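Local coordinates for protein esterase (Alcaligenes sp., PDB 1QLW) that probably hydrolyses carboxylic esters, as a bacterial esterase of the alpha/beta-hydrolase fold that packs as a two-subunit assembly, at residues Phe145-Arg150 and Phe160-Gln165; Glu139-Ile144 and Glu167-Met172; Leu249-Asp254 and His298-Asp303; Gly70-Gly75 and Asp132-Gly137. All blocks are in the same frame, centred on the assembly; numbering follows the deposited sequence.

Contact 1: Phe145-Arg150 and Phe160-Gln165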
# COMPACT_ATOMS: atom_id res chain seq x y z
N PHE A 145 -7.30 -20.21 7.29
CA PHE A 145 -8.28 -19.77 6.33
C PHE A 145 -9.30 -20.84 5.97
O PHE A 145 -10.26 -20.56 5.26
CB PHE A 145 -7.60 -19.26 5.06
CG PHE A 145 -6.72 -18.05 5.24
CD1 PHE A 145 -6.81 -17.20 6.34
CD2 PHE A 145 -5.79 -17.73 4.27
CE1 PHE A 145 -6.02 -16.08 6.47
CE2 PHE A 145 -4.98 -16.61 4.39
CZ PHE A 145 -5.09 -15.79 5.48
N ARG A 146 -9.09 -22.06 6.47
CA ARG A 146 -9.99 -23.18 6.29
C ARG A 146 -10.11 -23.57 4.82
O ARG A 146 -11.19 -23.96 4.35
CB ARG A 146 -11.38 -22.93 6.91
CG ARG A 146 -11.33 -22.49 8.36
CD ARG A 146 -12.69 -22.58 9.05
NE ARG A 146 -13.75 -21.97 8.26
CZ ARG A 146 -13.94 -20.66 8.14
NH1 ARG A 146 -13.22 -19.80 8.87
NH2 ARG A 146 -14.86 -20.20 7.30
N PHE A 147 -8.97 -23.63 4.13
CA PHE A 147 -8.99 -24.12 2.77
C PHE A 147 -9.09 -25.64 2.70
O PHE A 147 -9.52 -26.19 1.70
CB PHE A 147 -7.73 -23.68 2.03
CG PHE A 147 -7.60 -22.19 1.80
CD1 PHE A 147 -8.68 -21.32 1.90
CD2 PHE A 147 -6.36 -21.68 1.49
CE1 PHE A 147 -8.51 -19.97 1.67
CE2 PHE A 147 -6.19 -20.33 1.25
CZ PHE A 147 -7.26 -19.47 1.33
N GLY A 148 -8.65 -26.29 3.76
CA GLY A 148 -8.68 -27.76 3.87
C GLY A 148 -8.18 -28.08 5.26
O GLY A 148 -7.86 -27.21 6.04
N PRO A 149 -8.17 -29.37 5.58
CA PRO A 149 -7.83 -29.78 6.94
C PRO A 149 -6.41 -29.48 7.34
O PRO A 149 -6.10 -29.14 8.49
CB PRO A 149 -8.17 -31.27 6.95
CG PRO A 149 -8.17 -31.72 5.53
CD PRO A 149 -8.58 -30.51 4.73
N ARG A 150 -5.51 -29.57 6.37
CA ARG A 150 -4.09 -29.35 6.57
C ARG A 150 -3.45 -29.18 5.20
O ARG A 150 -3.97 -29.64 4.18
CB ARG A 150 -3.46 -30.53 7.30
CG ARG A 150 -3.54 -31.83 6.50
CD ARG A 150 -3.25 -33.02 7.40
NE ARG A 150 -4.32 -33.23 8.37
CZ ARG A 150 -5.53 -33.74 8.14
NH1 ARG A 150 -5.90 -34.14 6.94
NH2 ARG A 150 -6.39 -33.85 9.15
N PHE A 160 -12.67 -21.16 -2.23
CA PHE A 160 -11.48 -20.36 -2.49
C PHE A 160 -10.79 -20.85 -3.74
O PHE A 160 -10.70 -22.07 -3.94
CB PHE A 160 -10.48 -20.46 -1.30
CG PHE A 160 -9.38 -19.45 -1.50
CD1 PHE A 160 -9.57 -18.12 -1.16
CD2 PHE A 160 -8.19 -19.82 -2.08
CE1 PHE A 160 -8.57 -17.18 -1.42
CE2 PHE A 160 -7.20 -18.89 -2.37
CZ PHE A 160 -7.40 -17.57 -2.03
N PRO A 161 -10.29 -19.95 -4.59
CA PRO A 161 -9.57 -20.36 -5.81
C PRO A 161 -8.17 -20.85 -5.44
O PRO A 161 -7.16 -20.16 -5.64
CB PRO A 161 -9.53 -19.09 -6.64
CG PRO A 161 -9.48 -17.99 -5.61
CD PRO A 161 -10.41 -18.49 -4.51
N VAL A 162 -8.09 -22.09 -4.94
CA VAL A 162 -6.84 -22.65 -4.47
C VAL A 162 -5.81 -22.82 -5.57
O VAL A 162 -4.61 -22.84 -5.27
CB VAL A 162 -7.02 -23.96 -3.68
CG1 VAL A 162 -7.73 -23.74 -2.35
CG2 VAL A 162 -7.74 -24.98 -4.53
N GLN A 163 -6.21 -22.84 -6.84
CA GLN A 163 -5.25 -22.82 -7.93
C GLN A 163 -4.40 -21.55 -7.93
O GLN A 163 -3.32 -21.54 -8.53
CB GLN A 163 -5.94 -22.99 -9.28
CG GLN A 163 -6.68 -21.81 -9.84
CD GLN A 163 -8.04 -21.48 -9.31
OE1 GLN A 163 -8.52 -22.05 -8.33
NE2 GLN A 163 -8.71 -20.53 -9.96
N ALA A 164 -4.88 -20.50 -7.29
CA ALA A 164 -4.19 -19.22 -7.19
C ALA A 164 -3.60 -19.02 -5.81
O ALA A 164 -3.37 -17.88 -5.37
CB ALA A 164 -5.13 -18.08 -7.57
N GLN A 165 -3.25 -20.11 -5.11
CA GLN A 165 -2.65 -19.95 -3.79
C GLN A 165 -1.36 -19.15 -3.87
O GLN A 165 -1.07 -18.37 -2.97
CB GLN A 165 -2.42 -21.28 -3.07
CG GLN A 165 -1.47 -22.23 -3.77
CD GLN A 165 -1.10 -23.43 -2.91
OE1 GLN A 165 -0.35 -23.24 -1.94
NE2 GLN A 165 -1.64 -24.59 -3.22
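Phe160 and Val162 are brought up to Phe147 by a tight turn whose shortest sound polar bond runs from Ala164 N to Pro161 O, 2.8 Å. Pro161 is the centre of an inverse gamma turn, and Ala164 takes the N-cap position of the helix that follows. The contact itself is aromatic. Phe147 and Phe160 form an offset stack, with centroids 4.2 Å apart and ring planes tilted by 22°. The offset is unequal: Phe147 CZ stands over the centre of the Phe160 ring, 3.4 Å above its plane, whereas Phe160 CD2 lies over the Phe147 ring nearer its rim. The closest pair is Phe147 CE1 and Phe160 CG, at 3.3 Å. In Phe160, chi1 of -171° puts CG anti to the backbone N and beside the carbonyl carbon, from where the ring reaches Phe147. Both rings are sandwiched, Phe160 between Phe147 and Pro161 CD, Phe147 between Phe160 and Phe145 CB. Val162 CG1 closes the edge of the Phe160 ring in its plane and also approaches Phe147 CB, 4.4 Å away. With an alanine in place of Phe160, Phe147 would probably lose the stacking partner on one face, and a gap would open between it and Pro161. The two segments lie in the loop joining helices 138-144 and 165-171. Arg146, with positive phi just past helix 138-144, makes the Schellman motif that closes it; Leu168 of the second helix packs on both stacked rings, and Trp142 of the first meets Val162.

Contact 2: Glu139-Ile144 and Glu167-Met172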
# COMPACT_ATOMS: atom_id res chain seq x y z
N GLU A 139 1.58 -22.75 5.06
CA GLU A 139 0.98 -23.94 5.66
C GLU A 139 0.04 -23.56 6.80
O GLU A 139 -1.06 -24.11 6.92
CB GLU A 139 2.08 -24.89 6.12
CG GLU A 139 3.11 -25.22 5.07
CD GLU A 139 4.28 -24.28 4.94
OE1 GLU A 139 4.33 -23.14 5.45
OE2 GLU A 139 5.27 -24.70 4.28
N ALA A 140 0.47 -22.61 7.63
CA ALA A 140 -0.36 -22.14 8.73
C ALA A 140 -1.61 -21.45 8.19
O ALA A 140 -2.72 -21.68 8.67
CB ALA A 140 0.44 -21.19 9.61
N ALA A 141 -1.42 -20.60 7.19
CA ALA A 141 -2.53 -19.84 6.61
C ALA A 141 -3.57 -20.77 6.01
O ALA A 141 -4.77 -20.48 6.08
CB ALA A 141 -2.00 -18.84 5.59
N TRP A 142 -3.15 -21.85 5.37
CA TRP A 142 -4.09 -22.79 4.77
C TRP A 142 -5.14 -23.24 5.77
O TRP A 142 -6.34 -23.32 5.46
CB TRP A 142 -3.29 -23.99 4.30
CG TRP A 142 -3.99 -24.98 3.44
CD1 TRP A 142 -4.68 -26.09 3.83
CD2 TRP A 142 -4.01 -24.97 2.00
NE1 TRP A 142 -5.14 -26.77 2.72
CE2 TRP A 142 -4.74 -26.11 1.59
CE3 TRP A 142 -3.49 -24.11 1.04
CZ2 TRP A 142 -4.94 -26.40 0.24
CZ3 TRP A 142 -3.70 -24.40 -0.29
CH2 TRP A 142 -4.42 -25.54 -0.68
N ALA A 143 -4.70 -23.55 6.98
CA ALA A 143 -5.59 -24.02 8.04
C ALA A 143 -6.33 -22.87 8.69
O ALA A 143 -7.53 -22.99 8.98
CB ALA A 143 -4.83 -24.87 9.04
N ILE A 144 -5.68 -21.74 8.95
CA ILE A 144 -6.37 -20.57 9.51
C ILE A 144 -7.52 -20.13 8.61
O ILE A 144 -8.61 -19.77 9.07
CB ILE A 144 -5.40 -19.40 9.71
CG1 ILE A 144 -4.38 -19.79 10.79
CG2 ILE A 144 -6.13 -18.11 10.08
CD1 ILE A 144 -3.15 -18.91 10.89
N GLU A 167 -0.61 -16.60 -5.66
CA GLU A 167 -0.98 -15.18 -5.69
C GLU A 167 -1.47 -14.76 -4.32
O GLU A 167 -1.14 -13.64 -3.88
CB GLU A 167 -1.99 -14.91 -6.79
CG GLU A 167 -1.43 -15.03 -8.20
CD GLU A 167 -1.29 -16.42 -8.76
OE1 GLU A 167 -1.74 -17.42 -8.19
OE2 GLU A 167 -0.69 -16.50 -9.86
N LEU A 168 -2.23 -15.59 -3.61
CA LEU A 168 -2.59 -15.22 -2.24
C LEU A 168 -1.33 -15.03 -1.40
O LEU A 168 -1.20 -14.05 -0.67
CB LEU A 168 -3.47 -16.29 -1.61
CG LEU A 168 -3.80 -16.06 -0.13
CD1 LEU A 168 -4.57 -14.78 0.10
CD2 LEU A 168 -4.58 -17.27 0.38
N TRP A 169 -0.38 -15.95 -1.51
CA TRP A 169 0.84 -15.82 -0.71
C TRP A 169 1.58 -14.54 -1.02
O TRP A 169 2.20 -13.92 -0.16
CB TRP A 169 1.76 -17.02 -0.88
CG TRP A 169 1.13 -18.38 -0.70
CD1 TRP A 169 1.50 -19.50 -1.39
CD2 TRP A 169 0.09 -18.78 0.19
NE1 TRP A 169 0.75 -20.57 -0.98
CE2 TRP A 169 -0.13 -20.16 -0.02
CE3 TRP A 169 -0.71 -18.16 1.14
CZ2 TRP A 169 -1.09 -20.91 0.66
CZ3 TRP A 169 -1.67 -18.88 1.84
CH2 TRP A 169 -1.84 -20.25 1.59
N GLN A 170 1.54 -14.09 -2.30
CA GLN A 170 2.17 -12.84 -2.67
C GLN A 170 1.60 -11.65 -1.90
O GLN A 170 2.35 -10.68 -1.70
CB GLN A 170 2.03 -12.56 -4.17
CG GLN A 170 2.91 -13.41 -5.05
CD GLN A 170 2.61 -13.18 -6.52
OE1 GLN A 170 1.43 -13.20 -6.90
NE2 GLN A 170 3.62 -12.95 -7.35
N GLN A 171 0.31 -11.65 -1.56
CA GLN A 171 -0.26 -10.48 -0.91
C GLN A 171 -0.14 -10.51 0.61
O GLN A 171 -0.54 -9.53 1.25
CB GLN A 171 -1.69 -10.22 -1.34
CG GLN A 171 -2.74 -11.18 -0.82
CD GLN A 171 -4.14 -10.71 -1.16
OE1 GLN A 171 -4.60 -10.88 -2.33
NE2 GLN A 171 -4.82 -10.10 -0.24
N MET A 172 0.40 -11.57 1.18
CA MET A 172 0.56 -11.67 2.63
C MET A 172 1.87 -11.03 3.06
O MET A 172 2.89 -11.11 2.36
CB MET A 172 0.50 -13.15 3.06
CG MET A 172 -0.88 -13.72 2.76
SD MET A 172 -1.18 -15.35 3.49
CE MET A 172 -1.25 -14.90 5.23
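Trp169 packs on Ala141 and Trp142 where helix 165-171 meets helix 138-144, both part of the long insertion between strands 99-103 and 200-205 of the alpha/beta-hydrolase sheet. From CB of Trp169, chi1 of -51° sets CG anti to the carbonyl carbon, and the second torsion (146°) turns the six-membered half of the indole toward helix 138-144. On the pyrrole side, NE1 is bonded to Gln165 OE1 one turn earlier, which fixes how the ring lies. Farther out, CZ2 reaches Trp142 CE3 at 4.0 Å; each indole presents its edge to the other, so the pair is not a stack. Past CH2 on the same six-membered ring, CZ3 touches Ala141 CB, 3.8 Å away; the CA atoms of Ala141 and Trp169, the nearest across the segments, are 9.0 Å apart. Trp142 has its own polar tether, NE1 to Asp153 O, and Tyr151 meets its ring edge-to-face. His138 stacks on Trp169, and Thr46 of the second subunit packs on the same side chain. Met172, farther along the chain, bends at its last torsion (chi3 70°), which sets its CE methyl 4.0 Å from Ala141 CB.

Contact 3: Leu249-Asp254 and His298-Asp303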
# COMPACT_ATOMS: atom_id res chain seq x y z
N LEU A 249 -24.00 -6.50 11.42
CA LEU A 249 -24.04 -7.75 10.69
C LEU A 249 -22.71 -8.47 10.89
O LEU A 249 -21.67 -7.86 10.64
CB LEU A 249 -24.25 -7.50 9.19
CG LEU A 249 -24.26 -8.74 8.31
CD1 LEU A 249 -25.45 -9.64 8.61
CD2 LEU A 249 -24.26 -8.36 6.84
N VAL A 250 -22.75 -9.72 11.34
CA VAL A 250 -21.55 -10.54 11.48
C VAL A 250 -21.73 -11.70 10.51
O VAL A 250 -22.77 -12.34 10.51
CB VAL A 250 -21.34 -11.01 12.93
CG1 VAL A 250 -20.20 -12.00 13.01
CG2 VAL A 250 -21.14 -9.82 13.85
N VAL A 251 -20.73 -11.98 9.67
CA VAL A 251 -20.84 -12.97 8.62
C VAL A 251 -19.83 -14.10 8.83
O VAL A 251 -18.64 -13.84 9.02
CB VAL A 251 -20.60 -12.35 7.23
CG1 VAL A 251 -20.89 -13.37 6.14
CG2 VAL A 251 -21.44 -11.10 7.02
N PHE A 252 -20.31 -15.34 8.77
CA PHE A 252 -19.46 -16.51 8.86
C PHE A 252 -19.68 -17.44 7.67
O PHE A 252 -20.80 -17.59 7.18
CB PHE A 252 -19.65 -17.32 10.15
CG PHE A 252 -18.88 -16.75 11.32
CD1 PHE A 252 -19.36 -15.71 12.09
CD2 PHE A 252 -17.66 -17.30 11.68
CE1 PHE A 252 -18.63 -15.21 13.16
CE2 PHE A 252 -16.92 -16.80 12.73
CZ PHE A 252 -17.41 -15.75 13.49
N GLY A 253 -18.59 -18.06 7.23
CA GLY A 253 -18.58 -19.00 6.16
C GLY A 253 -18.79 -20.44 6.56
O GLY A 253 -19.57 -20.76 7.47
N ASP A 254 -18.10 -21.34 5.86
CA ASP A 254 -18.28 -22.77 6.04
C ASP A 254 -17.07 -23.49 6.56
O ASP A 254 -16.01 -22.89 6.80
CB ASP A 254 -18.77 -23.36 4.71
CG ASP A 254 -19.63 -24.60 4.80
OD1 ASP A 254 -19.86 -25.15 5.89
OD2 ASP A 254 -20.09 -25.03 3.71
N HIS A 298 -12.40 -18.51 4.97
CA HIS A 298 -12.24 -17.26 5.72
C HIS A 298 -12.02 -16.06 4.81
O HIS A 298 -12.35 -14.93 5.17
CB HIS A 298 -11.03 -17.42 6.64
CG HIS A 298 -10.74 -16.25 7.50
ND1 HIS A 298 -11.65 -15.76 8.43
CD2 HIS A 298 -9.64 -15.47 7.61
CE1 HIS A 298 -11.10 -14.72 9.04
NE2 HIS A 298 -9.86 -14.54 8.59
N MET A 299 -11.45 -16.30 3.63
CA MET A 299 -11.19 -15.26 2.65
C MET A 299 -12.37 -15.12 1.70
O MET A 299 -12.21 -15.06 0.47
CB MET A 299 -9.89 -15.57 1.90
CG MET A 299 -8.66 -15.64 2.78
SD MET A 299 -8.26 -14.15 3.67
CE MET A 299 -7.99 -12.99 2.34
N MET A 300 -13.57 -14.99 2.26
CA MET A 300 -14.79 -15.09 1.44
C MET A 300 -14.93 -13.94 0.45
O MET A 300 -15.61 -14.08 -0.57
CB MET A 300 -16.02 -15.23 2.32
CG MET A 300 -16.31 -13.99 3.14
SD MET A 300 -17.79 -14.20 4.17
CE MET A 300 -17.16 -15.41 5.35
N MET A 301 -14.30 -12.79 0.72
CA MET A 301 -14.27 -11.68 -0.22
C MET A 301 -13.45 -11.99 -1.47
O MET A 301 -13.55 -11.28 -2.47
CB MET A 301 -13.79 -10.39 0.43
CG MET A 301 -12.32 -10.31 0.81
SD MET A 301 -11.76 -11.47 2.08
CE MET A 301 -12.64 -10.78 3.50
N GLN A 302 -12.65 -13.06 -1.44
CA GLN A 302 -11.84 -13.51 -2.56
C GLN A 302 -12.34 -14.82 -3.18
O GLN A 302 -11.79 -15.27 -4.19
CB GLN A 302 -10.38 -13.73 -2.12
CG GLN A 302 -9.73 -12.44 -1.64
CD GLN A 302 -8.31 -12.62 -1.14
OE1 GLN A 302 -7.79 -13.73 -1.11
NE2 GLN A 302 -7.72 -11.50 -0.74
N ASP A 303 -13.34 -15.44 -2.57
CA ASP A 303 -13.85 -16.72 -2.99
C ASP A 303 -14.52 -16.63 -4.35
O ASP A 303 -14.85 -15.55 -4.86
CB ASP A 303 -14.80 -17.26 -1.91
CG ASP A 303 -14.16 -17.93 -0.70
OD1 ASP A 303 -12.94 -18.16 -0.72
OD2 ASP A 303 -14.94 -18.20 0.24
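The peptide group between Phe252 and Gly253 is the flat surface that Met300 meets. Met300 CE sits over one face of it, almost directly above Gly253 N at 3.5 Å, while the Phe252 ring belongs to another layer, against helix 263-278. Met300 gets there from the crowded position between its backbone N and carbonyl carbon (chi1 67°). It then runs extended to the sulfur and curls at chi3, 70°, to lay the methyl on the peptide. On the way its SD passes Val251 CG1 at 3.8 Å, the valine branch that stands opposite its own backbone N. Gly253 matters because a side chain there would point at the methionine: a CB would come tightly against Met300 CE.

Strand 248-252 of the alpha/beta-hydrolase sheet thus has its C-terminal end packed against the loop that precedes helix 306-319. Glu230 spans both segments, with OE2 taking the N-H of Gly253 and OE1 bonded to His298 ND1, the latter an arrangement consistent with the acid-histidine pair of the catalytic triad in this family. The chemistry implies a division of labour: the uncharged Met300 side chain joins strand and loop by van der Waals contact alone, while Glu230 supplies the polar link.

Contact 4: Gly70-Gly75 and Asp132-Gly137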
# COMPACT_ATOMS: atom_id res chain seq x y z
N GLY A 70 -7.67 -7.58 7.78
CA GLY A 70 -7.25 -8.26 8.98
C GLY A 70 -5.76 -8.58 9.02
O GLY A 70 -4.95 -7.79 8.54
N CYS A 71 -5.40 -9.67 9.70
CA CYS A 71 -3.99 -9.95 9.92
C CYS A 71 -3.28 -10.27 8.63
O CYS A 71 -3.85 -10.73 7.65
CB CYS A 71 -3.71 -11.13 10.85
SG CYS A 71 -3.52 -12.73 10.04
N CYS A 72 -1.95 -10.03 8.63
CA CYS A 72 -1.09 -10.68 7.66
C CYS A 72 -1.34 -10.23 6.23
O CYS A 72 -0.86 -10.88 5.29
CB CYS A 72 -1.33 -12.22 7.76
SG CYS A 72 -1.59 -12.90 9.38
N LEU A 73 -2.08 -9.15 6.04
CA LEU A 73 -2.62 -8.70 4.78
C LEU A 73 -2.66 -7.18 4.80
O LEU A 73 -2.42 -6.55 5.83
CB LEU A 73 -4.05 -9.25 4.59
CG LEU A 73 -4.18 -10.77 4.45
CD1 LEU A 73 -5.63 -11.19 4.72
CD2 LEU A 73 -3.72 -11.21 3.08
N THR A 74 -2.99 -6.60 3.65
CA THR A 74 -3.16 -5.16 3.52
C THR A 74 -4.51 -4.90 2.86
O THR A 74 -5.33 -5.81 2.68
CB THR A 74 -2.04 -4.52 2.69
OG1 THR A 74 -2.19 -4.91 1.31
CG2 THR A 74 -0.67 -4.88 3.23
N GLY A 75 -4.77 -3.66 2.47
CA GLY A 75 -5.98 -3.32 1.75
C GLY A 75 -6.10 -4.02 0.41
O GLY A 75 -7.19 -4.07 -0.17
N ASP A 132 7.63 -7.22 18.70
CA ASP A 132 6.93 -8.47 18.52
C ASP A 132 6.32 -8.49 17.12
O ASP A 132 5.36 -7.76 16.85
CB ASP A 132 5.83 -8.56 19.59
CG ASP A 132 5.02 -9.83 19.46
OD1 ASP A 132 5.54 -10.84 18.97
OD2 ASP A 132 3.86 -9.79 19.90
N LEU A 133 6.86 -9.31 16.25
CA LEU A 133 6.47 -9.41 14.85
C LEU A 133 6.12 -10.84 14.49
O LEU A 133 6.73 -11.77 15.05
CB LEU A 133 7.65 -8.98 13.95
CG LEU A 133 8.27 -7.63 14.26
CD1 LEU A 133 9.43 -7.35 13.33
CD2 LEU A 133 7.23 -6.53 14.15
N PHE A 134 5.21 -11.04 13.54
CA PHE A 134 4.99 -12.39 13.04
C PHE A 134 4.60 -12.32 11.58
O PHE A 134 4.22 -11.29 11.05
CB PHE A 134 3.92 -13.14 13.84
CG PHE A 134 2.53 -12.60 13.71
CD1 PHE A 134 2.09 -11.57 14.52
CD2 PHE A 134 1.63 -13.15 12.81
CE1 PHE A 134 0.80 -11.06 14.45
CE2 PHE A 134 0.33 -12.65 12.72
CZ PHE A 134 -0.05 -11.61 13.53
N ALA A 135 4.68 -13.48 10.94
CA ALA A 135 4.18 -13.67 9.59
C ALA A 135 3.51 -15.04 9.57
O ALA A 135 3.99 -15.95 10.24
CB ALA A 135 5.24 -13.58 8.53
N ALA A 136 2.42 -15.16 8.84
CA ALA A 136 1.74 -16.44 8.70
C ALA A 136 2.31 -17.15 7.47
O ALA A 136 2.24 -16.65 6.34
CB ALA A 136 0.24 -16.23 8.51
N GLY A 137 2.90 -18.30 7.71
CA GLY A 137 3.42 -19.12 6.61
C GLY A 137 2.27 -19.69 5.78
O GLY A 137 1.13 -19.74 6.22
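Gly70 begins the type II beta turn, ending at Leu73, that carries Cys72 up to Phe134 and Ala136. Cys71 takes the second position of the turn and Cys72 the third, where phi is positive (67°), unusual for a residue with a side chain. The two sulfurs are joined, Cys71 SG to Cys72 SG 2.0 Å, so this is a vicinal disulfide: an eight-membered ring closed round a peptide bond that remains trans. Cys72 N is bonded to Asp175 OD2, and the side chain of Cys72 does the touching. Its SG lies 3.9 Å from Phe134 CE2 and equally far from Ala136 CB, the two in directions nearly at right angles. Measured to the Phe134 centroid the sulfur is 5.2 Å away and 72° off the ring normal, an oblique sulfur-aromatic contact. Phe134 reaches it with CG placed between its backbone N and carbonyl carbon (chi1 67°), and its ring also stacks on Tyr39 of the second subunit.

The loop follows strand 65-68 of the alpha/beta-hydrolase sheet, a position that in this family commonly contributes to the oxyanion hole; the rigid disulfide is consistent with a fixed backbone there. Leu73 closes the turn, and Arg107 NH1 holds both its carbonyl oxygen and that of Gly70. Gly75 N goes to Asp103 OD1.

All four contacts are buried and apolar across their segments, but they differ in place and means. Contacts 1 and 2 hold the same helix pair, 138-144 and 165-171: contact 1 stacks rings within their connecting loop, contact 2 sets indole edges and a methyl between the helices, and Phe147 N with Trp142 O probably bonds the two. Contact 3 lies at the C-terminal end of the inner strand 248-252 and uses methionine instead of rings; Phe145 O to His298 N and Arg146 NE to Asp254 O tie it to contact 1. Contact 4 relies on sulfur from a disulfide. Met172 CE touches Ala136, joining contacts 2 and 4, the two that the second subunit also touches.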